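Local coordinates for protein diphthine synthase (Aeropyrum pernix, PDB 1WDE) that probably transfers three methyl groups from S-adenosyl-L-methionine to the amino group of the modified histidine of elongation factor 2, forming diphthine, the second step of diphthamide biosynthesis, at residues A[136-147]-A[166-176]; A[198-207]-A[286-294]. All coordinates share one frame; numbering follows the deposited sequence.

Contact 1: A[136-147]-A[166-176]; sequences RFGGTVTLPGPW and GLHTTALLDVD
Strands 137-143 and 168-173 are the parallel neighbours of a beta-alpha-beta unit, joined through helix 153-165, with F137 bridged to H168 and L143 to L173. From T140 on, the pairing is regular: V141 N reaches T170 O, V141 O takes L172 N, and L143 N meets L172 O at 2.7 Å. The register slips by one residue between F137 and T140, a beta bulge at G138-G139, where the bond from T170 N to G139 O is weak at 3.5 Å. Before the bulge, the H168 ring turns its edge to the face of F137, planes 73° apart, while H168 CE1 lies over one face of the R136 guanidinium. R136, bent at chi3 (69°), grips G166 O side-on with NE and NH2, the latter at 3.0 Å; E257 takes both R136 NH1 and H168 NE2. Beyond the strands, D176 CB packs over the face of the six-membered ring of W147, 3.6 Å from its centroid. D174 OD1 receives G145 N through its anti lone pair at 2.8 Å, so a carboxylate oxygen takes the place of a backbone carbonyl just past L173, a probable S-adenosyl-L-methionine-binding residue.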
loop_
_atom_site.group_PDB
_atom_site.type_symbol
_atom_site.label_atom_id
_atom_site.label_comp_id
_atom_site.label_asym_id
_atom_site.label_seq_id
_atom_site.Cartn_x
_atom_site.Cartn_y
_atom_site.Cartn_z
ATOM N N ARG A 136 -11.734 10.381 5.866
ATOM C CA ARG A 136 -12.538 9.712 4.857
ATOM C C ARG A 136 -11.885 8.544 4.170
ATOM O O ARG A 136 -12.511 7.902 3.328
ATOM C CB ARG A 136 -13.024 10.719 3.794
ATOM C CG ARG A 136 -13.987 11.772 4.348
ATOM C CD ARG A 136 -14.702 12.523 3.243
ATOM N NE ARG A 136 -15.655 11.671 2.539
ATOM C CZ ARG A 136 -16.186 11.980 1.364
ATOM N NH1 ARG A 136 -15.840 13.122 0.774
ATOM N NH2 ARG A 136 -17.058 11.163 0.791
ATOM N N PHE A 137 -10.623 8.269 4.485
ATOM C CA PHE A 137 -9.991 7.116 3.862
ATOM C C PHE A 137 -10.577 5.865 4.466
ATOM O O PHE A 137 -10.759 5.773 5.695
ATOM C CB PHE A 137 -8.470 7.123 4.048
ATOM C CG PHE A 137 -7.767 8.039 3.086
ATOM C CD1 PHE A 137 -7.626 9.390 3.372
ATOM C CD2 PHE A 137 -7.360 7.573 1.838
ATOM C CE1 PHE A 137 -7.110 10.275 2.434
ATOM C CE2 PHE A 137 -6.831 8.465 0.871
ATOM C CZ PHE A 137 -6.717 9.813 1.176
ATOM N N GLY A 138 -10.898 4.909 3.600
ATOM C CA GLY A 138 -11.458 3.653 4.059
ATOM C C GLY A 138 -10.536 2.461 3.835
ATOM O O GLY A 138 -9.308 2.556 4.017
ATOM N N GLY A 139 -11.128 1.331 3.457
ATOM C CA GLY A 139 -10.370 0.111 3.212
ATOM C C GLY A 139 -9.318 0.241 2.111
ATOM O O GLY A 139 -9.407 1.117 1.233
ATOM N N THR A 140 -8.297 -0.608 2.179
ATOM C CA THR A 140 -7.220 -0.607 1.194
ATOM C C THR A 140 -7.226 -1.952 0.470
ATOM O O THR A 140 -7.403 -2.990 1.102
ATOM C CB THR A 140 -5.832 -0.406 1.872
ATOM O OG1 THR A 140 -5.782 0.886 2.492
ATOM C CG2 THR A 140 -4.691 -0.507 0.830
ATOM N N VAL A 141 -7.036 -1.940 -0.845
ATOM C CA VAL A 141 -7.008 -3.188 -1.619
ATOM C C VAL A 141 -5.698 -3.226 -2.409
ATOM O O VAL A 141 -5.007 -2.216 -2.509
ATOM C CB VAL A 141 -8.177 -3.253 -2.619
ATOM C CG1 VAL A 141 -9.513 -3.121 -1.880
ATOM C CG2 VAL A 141 -8.029 -2.136 -3.650
ATOM N N THR A 142 -5.341 -4.389 -2.939
ATOM C CA THR A 142 -4.125 -4.483 -3.746
ATOM C C THR A 142 -4.561 -4.975 -5.126
ATOM O O THR A 142 -5.290 -5.951 -5.221
ATOM C CB THR A 142 -3.110 -5.482 -3.149
ATOM O OG1 THR A 142 -2.766 -5.064 -1.822
ATOM C CG2 THR A 142 -1.804 -5.503 -4.007
ATOM N N LEU A 143 -4.147 -4.294 -6.191
ATOM C CA LEU A 143 -4.536 -4.722 -7.538
ATOM C C LEU A 143 -3.485 -5.744 -7.978
ATOM O O LEU A 143 -2.312 -5.410 -8.150
ATOM C CB LEU A 143 -4.588 -3.514 -8.483
ATOM C CG LEU A 143 -5.468 -2.353 -7.989
ATOM C CD1 LEU A 143 -5.514 -1.254 -9.046
ATOM C CD2 LEU A 143 -6.880 -2.875 -7.666
ATOM N N PRO A 144 -3.897 -7.011 -8.145
ATOM C CA PRO A 144 -3.002 -8.101 -8.550
ATOM C C PRO A 144 -2.465 -8.002 -9.966
ATOM O O PRO A 144 -3.127 -7.474 -10.866
ATOM C CB PRO A 144 -3.873 -9.342 -8.362
ATOM C CG PRO A 144 -5.246 -8.831 -8.768
ATOM C CD PRO A 144 -5.301 -7.472 -8.090
ATOM N N GLY A 145 -1.253 -8.502 -10.161
ATOM C CA GLY A 145 -0.681 -8.500 -11.494
ATOM C C GLY A 145 -1.236 -9.706 -12.233
ATOM O O GLY A 145 -1.840 -10.581 -11.612
ATOM N N PRO A 146 -1.061 -9.788 -13.558
ATOM C CA PRO A 146 -1.581 -10.937 -14.306
ATOM C C PRO A 146 -0.888 -12.254 -13.979
ATOM O O PRO A 146 -1.369 -13.317 -14.358
ATOM C CB PRO A 146 -1.377 -10.521 -15.764
ATOM C CG PRO A 146 -0.148 -9.665 -15.693
ATOM C CD PRO A 146 -0.428 -8.814 -14.466
ATOM N N TRP A 147 0.231 -12.190 -13.267
ATOM C CA TRP A 147 0.958 -13.410 -12.914
ATOM C C TRP A 147 0.329 -14.159 -11.740
ATOM O O TRP A 147 0.809 -15.222 -11.345
ATOM C CB TRP A 147 2.416 -13.089 -12.598
ATOM C CG TRP A 147 2.608 -12.126 -11.472
ATOM C CD1 TRP A 147 2.639 -12.412 -10.139
ATOM C CD2 TRP A 147 2.794 -10.710 -11.585
ATOM N NE1 TRP A 147 2.838 -11.254 -9.408
ATOM C CE2 TRP A 147 2.935 -10.198 -10.273
ATOM C CE3 TRP A 147 2.858 -9.824 -12.667
ATOM C CZ2 TRP A 147 3.136 -8.841 -10.016
ATOM C CZ3 TRP A 147 3.059 -8.473 -12.413
ATOM C CH2 TRP A 147 3.195 -7.996 -11.094
ATOM N N GLY A 166 -19.095 6.081 1.880
ATOM C CA GLY A 166 -18.609 7.431 1.639
ATOM C C GLY A 166 -17.111 7.540 1.918
ATOM O O GLY A 166 -16.615 8.608 2.300
ATOM N N LEU A 167 -16.387 6.439 1.720
ATOM C CA LEU A 167 -14.956 6.390 1.998
ATOM C C LEU A 167 -14.075 6.297 0.748
ATOM O O LEU A 167 -14.447 5.671 -0.232
ATOM C CB LEU A 167 -14.647 5.193 2.899
ATOM C CG LEU A 167 -15.413 5.068 4.228
ATOM C CD1 LEU A 167 -15.041 3.760 4.925
ATOM C CD2 LEU A 167 -15.081 6.243 5.102
ATOM N N HIS A 168 -12.895 6.914 0.814
ATOM C CA HIS A 168 -11.932 6.900 -0.293
ATOM C C HIS A 168 -11.158 5.584 -0.240
ATOM O O HIS A 168 -10.742 5.129 0.839
ATOM C CB HIS A 168 -10.914 8.032 -0.165
ATOM C CG HIS A 168 -11.507 9.394 0.008
ATOM N ND1 HIS A 168 -12.556 9.859 -0.759
ATOM C CD2 HIS A 168 -11.104 10.443 0.770
ATOM C CE1 HIS A 168 -12.768 11.134 -0.482
ATOM N NE2 HIS A 168 -11.898 11.515 0.442
ATOM N N THR A 169 -10.962 4.971 -1.401
ATOM C CA THR A 169 -10.238 3.711 -1.470
ATOM C C THR A 169 -8.755 3.942 -1.764
ATOM O O THR A 169 -8.382 4.792 -2.582
ATOM C CB THR A 169 -10.792 2.808 -2.603
ATOM O OG1 THR A 169 -12.167 2.491 -2.351
ATOM C CG2 THR A 169 -9.989 1.517 -2.690
ATOM N N THR A 170 -7.901 3.202 -1.081
ATOM C CA THR A 170 -6.489 3.295 -1.377
ATOM C C THR A 170 -6.257 1.994 -2.133
ATOM O O THR A 170 -6.630 0.924 -1.655
ATOM C CB THR A 170 -5.617 3.328 -0.117
ATOM O OG1 THR A 170 -5.903 4.526 0.635
ATOM C CG2 THR A 170 -4.122 3.346 -0.535
ATOM N N ALA A 171 -5.708 2.074 -3.339
ATOM C CA ALA A 171 -5.473 0.856 -4.097
ATOM C C ALA A 171 -3.984 0.723 -4.379
ATOM O O ALA A 171 -3.370 1.554 -5.066
ATOM C CB ALA A 171 -6.278 0.872 -5.394
ATOM N N LEU A 172 -3.399 -0.327 -3.819
ATOM C CA LEU A 172 -1.981 -0.573 -3.998
ATOM C C LEU A 172 -1.777 -1.417 -5.257
ATOM O O LEU A 172 -2.674 -2.140 -5.699
ATOM C CB LEU A 172 -1.421 -1.310 -2.777
ATOM C CG LEU A 172 -1.667 -0.694 -1.384
ATOM C CD1 LEU A 172 -0.921 -1.538 -0.342
ATOM C CD2 LEU A 172 -1.198 0.758 -1.330
ATOM N N LEU A 173 -0.584 -1.323 -5.824
ATOM C CA LEU A 173 -0.244 -2.073 -7.029
ATOM C C LEU A 173 0.706 -3.228 -6.670
ATOM O O LEU A 173 1.673 -3.053 -5.928
ATOM C CB LEU A 173 0.435 -1.146 -8.049
ATOM C CG LEU A 173 -0.404 0.015 -8.603
ATOM C CD1 LEU A 173 0.485 1.034 -9.269
ATOM C CD2 LEU A 173 -1.424 -0.530 -9.575
ATOM N N ASP A 174 0.394 -4.402 -7.191
ATOM C CA ASP A 174 1.182 -5.614 -6.995
ATOM C C ASP A 174 2.650 -5.396 -7.419
ATOM O O ASP A 174 2.985 -4.418 -8.104
ATOM C CB ASP A 174 0.542 -6.721 -7.836
ATOM C CG ASP A 174 0.811 -8.109 -7.302
ATOM O OD1 ASP A 174 0.303 -9.061 -7.926
ATOM O OD2 ASP A 174 1.514 -8.251 -6.272
ATOM N N VAL A 175 3.522 -6.309 -7.002
ATOM C CA VAL A 175 4.955 -6.261 -7.325
ATOM C C VAL A 175 5.375 -7.694 -7.665
ATOM O O VAL A 175 5.023 -8.621 -6.943
ATOM C CB VAL A 175 5.795 -5.762 -6.115
ATOM C CG1 VAL A 175 5.604 -4.279 -5.917
ATOM C CG2 VAL A 175 5.366 -6.488 -4.849
ATOM N N ASP A 176 6.107 -7.895 -8.757
ATOM C CA ASP A 176 6.487 -9.258 -9.124
ATOM C C ASP A 176 7.792 -9.714 -8.492
ATOM O O ASP A 176 8.306 -9.071 -7.574
ATOM C CB ASP A 176 6.574 -9.417 -10.649
ATOM C CG ASP A 176 7.687 -8.582 -11.270
ATOM O OD1 ASP A 176 8.690 -8.296 -10.575
ATOM O OD2 ASP A 176 7.556 -8.227 -12.464
HETATM O O HOH W 1 -16.815 9.677 4.704
HETATM O O HOH W 2 -8.142 4.126 1.774
#

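Contact 2: A[198-207]-A[286-294]; sequences YAREAGAPAL and KKGVYMEPV
Y198, near the C-terminal end of helix 184-202, meets Y290 and E292 of the C-terminal tail, which leaves helix 277-287 through a Schellman motif at G288 and a type I beta turn from G288 to M291. With CG anti to the backbone N (chi1 173°), the Y198 ring reaches its hydroxyl to E292, whose side chain comes from the opposite direction. OH donates to the syn lone pair of E292 OE2 at 2.6 Å, and the carboxylate plane stands almost perpendicular to the ring, at 88°. The other oxygen, OE1, is held in a salt bridge by R157, so the carboxylate is fixed from two partners, which probably favours its ionised form. V294 closes on the same ring at its edge: CG2 lies near the ring plane, 3.3 Å from Y198 CE1, while its other methyl, CG1, faces E201 OE1. Y290 crosses Y198 at about a right angle and has the Y198 hydroxyl lying at its ring edge, in the ring plane, with Y290 CD1 3.6 Å from Y198 OH. Outside the two segments, Y160 of helix 153-165 stacks on Y290. One methyl of V289 meets the end of helix 184-202 and the loop after it: CG1 approaches A202 CB and A204 CB at 3.9 and 3.8 Å. At the far end of Y290, the hydroxyl touches L207 CD1, and an ordered water in the ring plane, 2.8 Å from Y290 OH, donates a hydrogen bond to P205 O.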
loop_
_atom_site.group_PDB
_atom_site.type_symbol
_atom_site.label_atom_id
_atom_site.label_comp_id
_atom_site.label_asym_id
_atom_site.label_seq_id
_atom_site.Cartn_x
_atom_site.Cartn_y
_atom_site.Cartn_z
ATOM N N TYR A 198 -17.867 -8.708 -12.110
ATOM C CA TYR A 198 -18.595 -8.564 -10.848
ATOM C C TYR A 198 -19.978 -7.925 -10.992
ATOM O O TYR A 198 -20.962 -8.442 -10.458
ATOM C CB TYR A 198 -17.762 -7.762 -9.836
ATOM C CG TYR A 198 -18.515 -7.421 -8.560
ATOM C CD1 TYR A 198 -19.035 -8.427 -7.737
ATOM C CD2 TYR A 198 -18.727 -6.090 -8.189
ATOM C CE1 TYR A 198 -19.750 -8.109 -6.574
ATOM C CE2 TYR A 198 -19.440 -5.760 -7.034
ATOM C CZ TYR A 198 -19.948 -6.773 -6.235
ATOM O OH TYR A 198 -20.660 -6.447 -5.105
ATOM N N ALA A 199 -20.065 -6.807 -11.704
ATOM C CA ALA A 199 -21.351 -6.135 -11.889
ATOM C C ALA A 199 -22.328 -7.077 -12.596
ATOM O O ALA A 199 -23.528 -7.081 -12.316
ATOM C CB ALA A 199 -21.167 -4.858 -12.701
ATOM N N ARG A 200 -21.797 -7.877 -13.514
ATOM C CA ARG A 200 -22.602 -8.843 -14.253
ATOM C C ARG A 200 -23.344 -9.772 -13.287
ATOM O O ARG A 200 -24.563 -9.903 -13.365
ATOM C CB ARG A 200 -21.706 -9.680 -15.177
ATOM C CG ARG A 200 -22.470 -10.669 -16.044
ATOM C CD ARG A 200 -21.595 -11.826 -16.505
ATOM N NE ARG A 200 -22.407 -12.894 -17.084
ATOM C CZ ARG A 200 -21.977 -14.133 -17.298
ATOM N NH1 ARG A 200 -20.735 -14.471 -16.981
ATOM N NH2 ARG A 200 -22.795 -15.037 -17.824
ATOM N N GLU A 201 -22.601 -10.407 -12.381
ATOM C CA GLU A 201 -23.172 -11.328 -11.399
ATOM C C GLU A 201 -23.897 -10.634 -10.245
ATOM O O GLU A 201 -24.705 -11.254 -9.552
ATOM C CB GLU A 201 -22.078 -12.225 -10.812
ATOM C CG GLU A 201 -21.027 -11.473 -9.999
ATOM C CD GLU A 201 -20.016 -12.397 -9.329
ATOM O OE1 GLU A 201 -20.396 -13.112 -8.376
ATOM O OE2 GLU A 201 -18.841 -12.412 -9.758
ATOM N N ALA A 202 -23.591 -9.359 -10.025
ATOM C CA ALA A 202 -24.220 -8.605 -8.948
ATOM C C ALA A 202 -25.527 -7.988 -9.433
ATOM O O ALA A 202 -26.323 -7.494 -8.635
ATOM C CB ALA A 202 -23.285 -7.519 -8.458
ATOM N N GLY A 203 -25.742 -8.030 -10.744
ATOM C CA GLY A 203 -26.954 -7.472 -11.313
ATOM C C GLY A 203 -26.963 -5.957 -11.264
ATOM O O GLY A 203 -27.874 -5.350 -10.696
ATOM N N ALA A 204 -25.945 -5.342 -11.859
ATOM C CA ALA A 204 -25.845 -3.889 -11.877
ATOM C C ALA A 204 -24.844 -3.468 -12.928
ATOM O O ALA A 204 -23.999 -4.253 -13.334
ATOM C CB ALA A 204 -25.418 -3.372 -10.512
ATOM N N PRO A 205 -24.928 -2.214 -13.384
ATOM C CA PRO A 205 -23.992 -1.733 -14.401
ATOM C C PRO A 205 -22.584 -1.677 -13.807
ATOM O O PRO A 205 -22.443 -1.535 -12.595
ATOM C CB PRO A 205 -24.536 -0.344 -14.718
ATOM C CG PRO A 205 -25.028 0.122 -13.345
ATOM C CD PRO A 205 -25.751 -1.109 -12.849
ATOM N N ALA A 206 -21.555 -1.811 -14.648
ATOM C CA ALA A 206 -20.166 -1.718 -14.184
ATOM C C ALA A 206 -19.909 -0.221 -14.074
ATOM O O ALA A 206 -20.173 0.523 -15.022
ATOM C CB ALA A 206 -19.227 -2.345 -15.189
ATOM N N LEU A 207 -19.394 0.229 -12.928
ATOM C CA LEU A 207 -19.191 1.662 -12.725
ATOM C C LEU A 207 -17.797 2.185 -12.433
ATOM O O LEU A 207 -17.553 3.371 -12.589
ATOM C CB LEU A 207 -20.132 2.153 -11.612
ATOM C CG LEU A 207 -21.618 1.909 -11.875
ATOM C CD1 LEU A 207 -22.386 2.102 -10.596
ATOM C CD2 LEU A 207 -22.107 2.852 -12.978
ATOM N N LYS A 286 -27.995 1.634 -2.076
ATOM C CA LYS A 286 -29.284 1.577 -1.401
ATOM C C LYS A 286 -30.069 0.316 -1.739
ATOM O O LYS A 286 -30.851 -0.154 -0.921
ATOM C CB LYS A 286 -30.113 2.815 -1.740
ATOM C CG LYS A 286 -29.553 4.096 -1.166
ATOM C CD LYS A 286 -30.349 5.281 -1.654
ATOM C CE LYS A 286 -29.770 6.586 -1.140
ATOM N NZ LYS A 286 -30.528 7.754 -1.682
ATOM N N LYS A 287 -29.870 -0.232 -2.935
ATOM C CA LYS A 287 -30.571 -1.453 -3.331
ATOM C C LYS A 287 -29.953 -2.687 -2.675
ATOM O O LYS A 287 -30.520 -3.773 -2.745
ATOM C CB LYS A 287 -30.528 -1.656 -4.851
ATOM C CG LYS A 287 -31.212 -0.589 -5.677
ATOM C CD LYS A 287 -30.975 -0.858 -7.163
ATOM C CE LYS A 287 -31.658 0.189 -8.041
ATOM N NZ LYS A 287 -31.534 -0.143 -9.487
ATOM N N GLY A 288 -28.782 -2.533 -2.068
ATOM C CA GLY A 288 -28.136 -3.666 -1.419
ATOM C C GLY A 288 -27.372 -4.560 -2.385
ATOM O O GLY A 288 -26.950 -5.666 -2.044
ATOM N N VAL A 289 -27.195 -4.074 -3.605
ATOM C CA VAL A 289 -26.479 -4.813 -4.632
ATOM C C VAL A 289 -25.089 -5.288 -4.202
ATOM O O VAL A 289 -24.694 -6.439 -4.455
ATOM C CB VAL A 289 -26.291 -3.918 -5.877
ATOM C CG1 VAL A 289 -25.521 -4.663 -6.959
ATOM C CG2 VAL A 289 -27.636 -3.457 -6.386
ATOM N N TYR A 290 -24.341 -4.404 -3.543
ATOM C CA TYR A 290 -22.974 -4.724 -3.184
ATOM C C TYR A 290 -22.705 -5.584 -1.954
ATOM O O TYR A 290 -21.581 -5.645 -1.480
ATOM C CB TYR A 290 -22.167 -3.428 -3.127
ATOM C CG TYR A 290 -22.319 -2.583 -4.386
ATOM C CD1 TYR A 290 -21.941 -3.078 -5.637
ATOM C CD2 TYR A 290 -22.843 -1.292 -4.319
ATOM C CE1 TYR A 290 -22.081 -2.303 -6.792
ATOM C CE2 TYR A 290 -22.984 -0.509 -5.463
ATOM C CZ TYR A 290 -22.597 -1.026 -6.696
ATOM O OH TYR A 290 -22.693 -0.243 -7.820
HETATM N N MSE A 291 -23.729 -6.260 -1.452
HETATM C CA MSE A 291 -23.554 -7.157 -0.310
HETATM C C MSE A 291 -24.108 -8.526 -0.739
HETATM O O MSE A 291 -25.270 -8.625 -1.130
HETATM C CB MSE A 291 -24.316 -6.626 0.922
HETATM C CG MSE A 291 -23.830 -5.261 1.451
HETATM SE SE MSE A 291 -24.723 -4.577 3.080
HETATM C CE MSE A 291 -23.417 -5.119 4.405
ATOM N N GLU A 292 -23.280 -9.571 -0.713
ATOM C CA GLU A 292 -23.766 -10.900 -1.088
ATOM C C GLU A 292 -23.294 -12.022 -0.168
ATOM O O GLU A 292 -24.127 -12.722 0.416
ATOM C CB GLU A 292 -23.397 -11.246 -2.527
ATOM C CG GLU A 292 -23.537 -10.096 -3.484
ATOM C CD GLU A 292 -22.320 -9.200 -3.452
ATOM O OE1 GLU A 292 -21.424 -9.465 -2.613
ATOM O OE2 GLU A 292 -22.261 -8.243 -4.260
ATOM N N PRO A 293 -21.965 -12.224 -0.022
ATOM C CA PRO A 293 -20.776 -11.569 -0.591
ATOM C C PRO A 293 -20.266 -12.268 -1.852
ATOM O O PRO A 293 -20.976 -13.056 -2.463
ATOM C CB PRO A 293 -19.738 -11.671 0.536
ATOM C CG PRO A 293 -20.546 -11.988 1.769
ATOM C CD PRO A 293 -21.585 -12.919 1.217
ATOM N N VAL A 294 -19.021 -11.986 -2.221
ATOM C CA VAL A 294 -18.414 -12.584 -3.405
ATOM C C VAL A 294 -17.028 -13.136 -3.074
ATOM O O VAL A 294 -16.048 -12.751 -3.747
ATOM C CB VAL A 294 -18.275 -11.549 -4.548
ATOM C CG1 VAL A 294 -17.824 -12.233 -5.823
ATOM C CG2 VAL A 294 -19.599 -10.843 -4.773
ATOM O OXT VAL A 294 -16.936 -13.955 -2.134
HETATM O O HOH W 3 -21.877 -1.654 -10.106
#

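How the contacts relate
The two contacts are centred about 19 Å apart and do not touch, their nearest atoms being about 10 Å from each other. Contact 1 sits near the centre of the folded chain, about 7 Å from it, and contact 2 at the periphery, about 26 Å out; both are partly buried. The chain passes from strand 168-173 of contact 1 to helix 184-202, whose end enters contact 2, and helix 153-165 packs against both. Their chemistry follows their place: the segments of contact 1 bury 1092 Å² through parallel backbone bonding and side chains together, whereas contact 2 joins a helix end and its following loop to the C-terminal tail by one tyrosine-carboxylate bond, methyl packing and a water, burying 386 Å².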